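Local coordinates for protein dally-like, isoform A (Drosophila melanogaster, PDB 6XTZ) that binds Wnt and Hedgehog family proteins as a GPI-anchored cell-surface glypican and shields the palmitoleate lipid of Wnt so that it can signal at a distance, at residues 74-77 with 78-82; 250-253 with 254-258. The protein carries 5 engineered substitutions. All coordinates share one frame; numbering follows the deposited sequence.

Interaction 1 of 2, residues 74-77 with 78-82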
# COMPACT_ATOMS: atom_id res chain seq x y z
N SER A 74 -10.93 -7.42 3.51
CA SER A 74 -11.80 -6.48 2.80
C SER A 74 -11.95 -5.17 3.56
O SER A 74 -12.11 -4.11 2.94
CB SER A 74 -13.17 -7.11 2.55
OG SER A 74 -13.86 -7.32 3.77
N ARG A 75 -11.92 -5.22 4.90
CA ARG A 75 -12.03 -3.99 5.68
C ARG A 75 -10.77 -3.14 5.56
O ARG A 75 -10.85 -1.91 5.46
CB ARG A 75 -12.33 -4.33 7.14
CG ARG A 75 -12.61 -3.13 8.03
CD ARG A 75 -13.66 -3.48 9.07
NE ARG A 75 -13.56 -4.87 9.50
CZ ARG A 75 -12.80 -5.29 10.50
NH1 ARG A 75 -12.07 -4.43 11.19
NH2 ARG A 75 -12.78 -6.58 10.82
N MET A 76 -9.60 -3.78 5.57
CA MET A 76 -8.36 -3.05 5.32
C MET A 76 -8.33 -2.50 3.90
O MET A 76 -7.97 -1.34 3.68
CB MET A 76 -7.15 -3.95 5.57
CG MET A 76 -5.83 -3.28 5.20
SD MET A 76 -4.44 -4.42 5.13
CE MET A 76 -4.88 -5.42 3.71
N SER A 77 -8.70 -3.33 2.93
CA SER A 77 -8.74 -2.89 1.54
C SER A 77 -9.70 -1.72 1.36
O SER A 77 -9.41 -0.77 0.62
CB SER A 77 -9.12 -4.05 0.63
OG SER A 77 -9.17 -3.64 -0.73
N GLY A 78 -10.86 -1.78 2.03
CA GLY A 78 -11.83 -0.70 1.89
C GLY A 78 -11.36 0.60 2.49
O GLY A 78 -11.55 1.67 1.91
N ILE A 79 -10.74 0.54 3.67
CA ILE A 79 -10.26 1.75 4.33
C ILE A 79 -9.15 2.39 3.51
O ILE A 79 -9.19 3.59 3.20
CB ILE A 79 -9.79 1.44 5.76
CG1 ILE A 79 -10.99 1.12 6.66
CG2 ILE A 79 -9.00 2.60 6.33
CD1 ILE A 79 -10.61 0.72 8.07
N LEU A 80 -8.13 1.60 3.13
CA LEU A 80 -7.03 2.15 2.35
C LEU A 80 -7.50 2.67 1.00
O LEU A 80 -6.97 3.66 0.49
CB LEU A 80 -5.94 1.10 2.16
CG LEU A 80 -5.28 0.56 3.44
CD1 LEU A 80 -4.13 -0.37 3.10
CD2 LEU A 80 -4.81 1.70 4.33
N GLY A 81 -8.49 2.01 0.40
CA GLY A 81 -9.00 2.47 -0.88
C GLY A 81 -9.72 3.80 -0.78
O GLY A 81 -9.58 4.66 -1.65
N SER A 82 -10.51 3.98 0.28
CA SER A 82 -11.26 5.22 0.43
C SER A 82 -10.35 6.37 0.84
O SER A 82 -10.54 7.51 0.41
CB SER A 82 -12.40 5.04 1.43
OG SER A 82 -11.89 4.82 2.74

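Interaction 2 of 2, residues 250-253 with 254-258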
# COMPACT_ATOMS: atom_id res chain seq x y z
N TYR A 250 0.68 -23.94 18.50
CA TYR A 250 0.15 -24.96 17.60
C TYR A 250 -0.87 -24.37 16.64
O TYR A 250 -0.82 -24.61 15.43
CB TYR A 250 -0.45 -26.10 18.42
CG TYR A 250 -1.12 -27.19 17.61
CD1 TYR A 250 -0.59 -27.61 16.39
CD2 TYR A 250 -2.26 -27.82 18.08
CE1 TYR A 250 -1.20 -28.61 15.66
CE2 TYR A 250 -2.88 -28.82 17.35
CZ TYR A 250 -2.34 -29.21 16.14
OH TYR A 250 -2.95 -30.20 15.41
N CYS A 251 -1.81 -23.57 17.17
CA CYS A 251 -2.79 -22.91 16.31
C CYS A 251 -2.11 -21.97 15.32
O CYS A 251 -2.46 -21.94 14.14
CB CYS A 251 -3.80 -22.15 17.16
SG CYS A 251 -5.05 -21.24 16.22
N VAL A 252 -1.14 -21.18 15.79
CA VAL A 252 -0.48 -20.21 14.91
C VAL A 252 0.23 -20.91 13.76
O VAL A 252 0.16 -20.47 12.61
CB VAL A 252 0.48 -19.32 15.72
CG1 VAL A 252 1.32 -18.46 14.78
CG2 VAL A 252 -0.29 -18.44 16.69
N ASN A 253 0.91 -22.02 14.06
CA ASN A 253 1.61 -22.76 13.01
C ASN A 253 0.65 -23.31 11.97
O ASN A 253 0.98 -23.38 10.78
CB ASN A 253 2.44 -23.88 13.62
CG ASN A 253 3.71 -23.38 14.27
OD1 ASN A 253 4.27 -22.37 13.85
ND2 ASN A 253 4.17 -24.09 15.29
N VAL A 254 -0.55 -23.72 12.39
CA VAL A 254 -1.52 -24.27 11.45
C VAL A 254 -2.06 -23.17 10.54
O VAL A 254 -2.12 -23.32 9.31
CB VAL A 254 -2.65 -24.99 12.20
CG1 VAL A 254 -3.74 -25.44 11.23
CG2 VAL A 254 -2.09 -26.19 12.95
N ILE A 255 -2.46 -22.04 11.13
CA ILE A 255 -2.99 -20.94 10.32
C ILE A 255 -1.91 -20.39 9.40
O ILE A 255 -2.19 -20.02 8.25
CB ILE A 255 -3.59 -19.85 11.22
CG1 ILE A 255 -4.54 -20.46 12.25
CG2 ILE A 255 -4.35 -18.83 10.37
CD1 ILE A 255 -5.76 -21.12 11.65
N LYS A 256 -0.67 -20.32 9.88
CA LYS A 256 0.43 -19.87 9.03
C LYS A 256 0.57 -20.77 7.81
O LYS A 256 0.86 -20.29 6.70
CB LYS A 256 1.74 -19.83 9.82
CG LYS A 256 1.94 -18.57 10.64
CD LYS A 256 3.38 -18.45 11.11
CE LYS A 256 3.66 -17.08 11.71
NZ LYS A 256 5.11 -16.89 11.98
N GLY A 257 0.37 -22.08 7.98
CA GLY A 257 0.44 -22.98 6.84
C GLY A 257 -0.75 -22.84 5.91
O GLY A 257 -0.60 -22.85 4.69
N CYS A 258 -1.95 -22.70 6.49
CA CYS A 258 -3.13 -22.45 5.67
C CYS A 258 -2.97 -21.18 4.84
O CYS A 258 -3.40 -21.13 3.68
CB CYS A 258 -4.37 -22.35 6.56
SG CYS A 258 -5.04 -23.94 7.12

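Interaction 1 of 2, residues 74-77 with 78-82
Met76 CG stands trans to its own N (chi1 174°), while Leu80, one helical turn on, carries CG beside its own N (chi1 -61°); these two settings bring Met76 CG to 4.0 Å from Leu80 CD1. The side chains meet at a slant, through one methylene and one methyl. Leu80 CG also sits 3.3 Å from Met76 O, the carbonyl that accepts the amide of Leu80: N to O is 3.0 Å and the N-H...O angle of 172° is nearly straight. Ile79 repeats the pattern with Arg75. Its CG1 lies 3.3 Å from Arg75 O, which is bonded by Ile79 N at 3.0 Å. Four successive i to i+4 bonds, from Ser74 to Gly78 through Ser77 to Gly81, identify regular alpha-helix within the long helix 51-110 of the all-helical glypican core. The outer two are more bent than the Leu80 bond; Gly81 N to Ser77 O measures 2.9 Å, and Ser211 OG of helix 185-216 is a second donor to that oxygen. At the following turn Ser82 OG gives its hydrogen to Ile79 O at 3.0 Å. Arg75 is on the exposed side, where its NH2 forms a salt bridge with Asp71 one turn earlier. On the buried side Met76 and Leu80 both pack on Trp269 of helix 263-283 and on Tyr456.

Interaction 2 of 2, residues 250-253 with 254-258
Apolar contact comes first along this helical turn: Tyr250 CE1 lies 3.7 Å from Val254 CG2, the methyl approaching the ring at a slant. That methyl is also only 3.2 Å from Tyr250 O, and thus touches both the ring and the carbonyl oxygen of the same residue. Cys251 and Ile255 form the next i, i+4 pair, with SG 4.1 Å from CG1. Val252 and Lys256 lie side by side and point the same way; beyond CG the lysine is extended, which carries its CE past Val252 CG1 at 4.1 Å.

Most backbone bonds follow the same i to i+4 spacing. Ile255 N to Cys251 O is 3.0 Å and nearly straight (172°), with the donor close to the line of the C=O bond. Cys251 O also receives a weak, strongly bent i to i+3 bond (120°) from Val254 N, whose other acceptor, Tyr250 O, is 3.2 Å away. Gly257 N reaches Asn253 O at 3.1 Å from above the carbonyl plane, and Asn503 ND2 is a second donor to that oxygen.

Among polar side chains, the buried Asn253 amide is satisfied at both ends: OD1 accepts Thr497 N, while ND2 donates to Tyr492 OH and Ser495 O. Lys256 NZ bonds Thr497 O.

Covalent links complete the setting of this cysteine-rich glypican region: Cys251 is joined to Cys468 and Cys258 to Cys226. Helix 248-258 thus lies against helices 224-234 and 459-467, with Ile255 and Cys258 touching Leu65 of helix 51-110.

Overall arrangement
From the N terminus, interaction 1 comes first, midway along helix 51-110, and interaction 2 follows on the short helix 248-258. Each joins adjoining turns of a single helix, so neither closes a loop; they lie in series, neither nested nor crossed. Their centres are 25 Å apart and their nearest atoms about 15 Å, with no direct touch. Two helices connect their surroundings. Helix 51-110 contains residues 74-82 and, nearer its start, presents Leu65 to Ile255 and Cys258. Helix 459-467 packs on Met76 through Phe459 and Trp460, and through Pro464, His465 and Val467 on Val252, Ile255 and Lys256. Interaction 1 belongs to the long helix of the core, interaction 2 to a disulfide-linked helix packed against it.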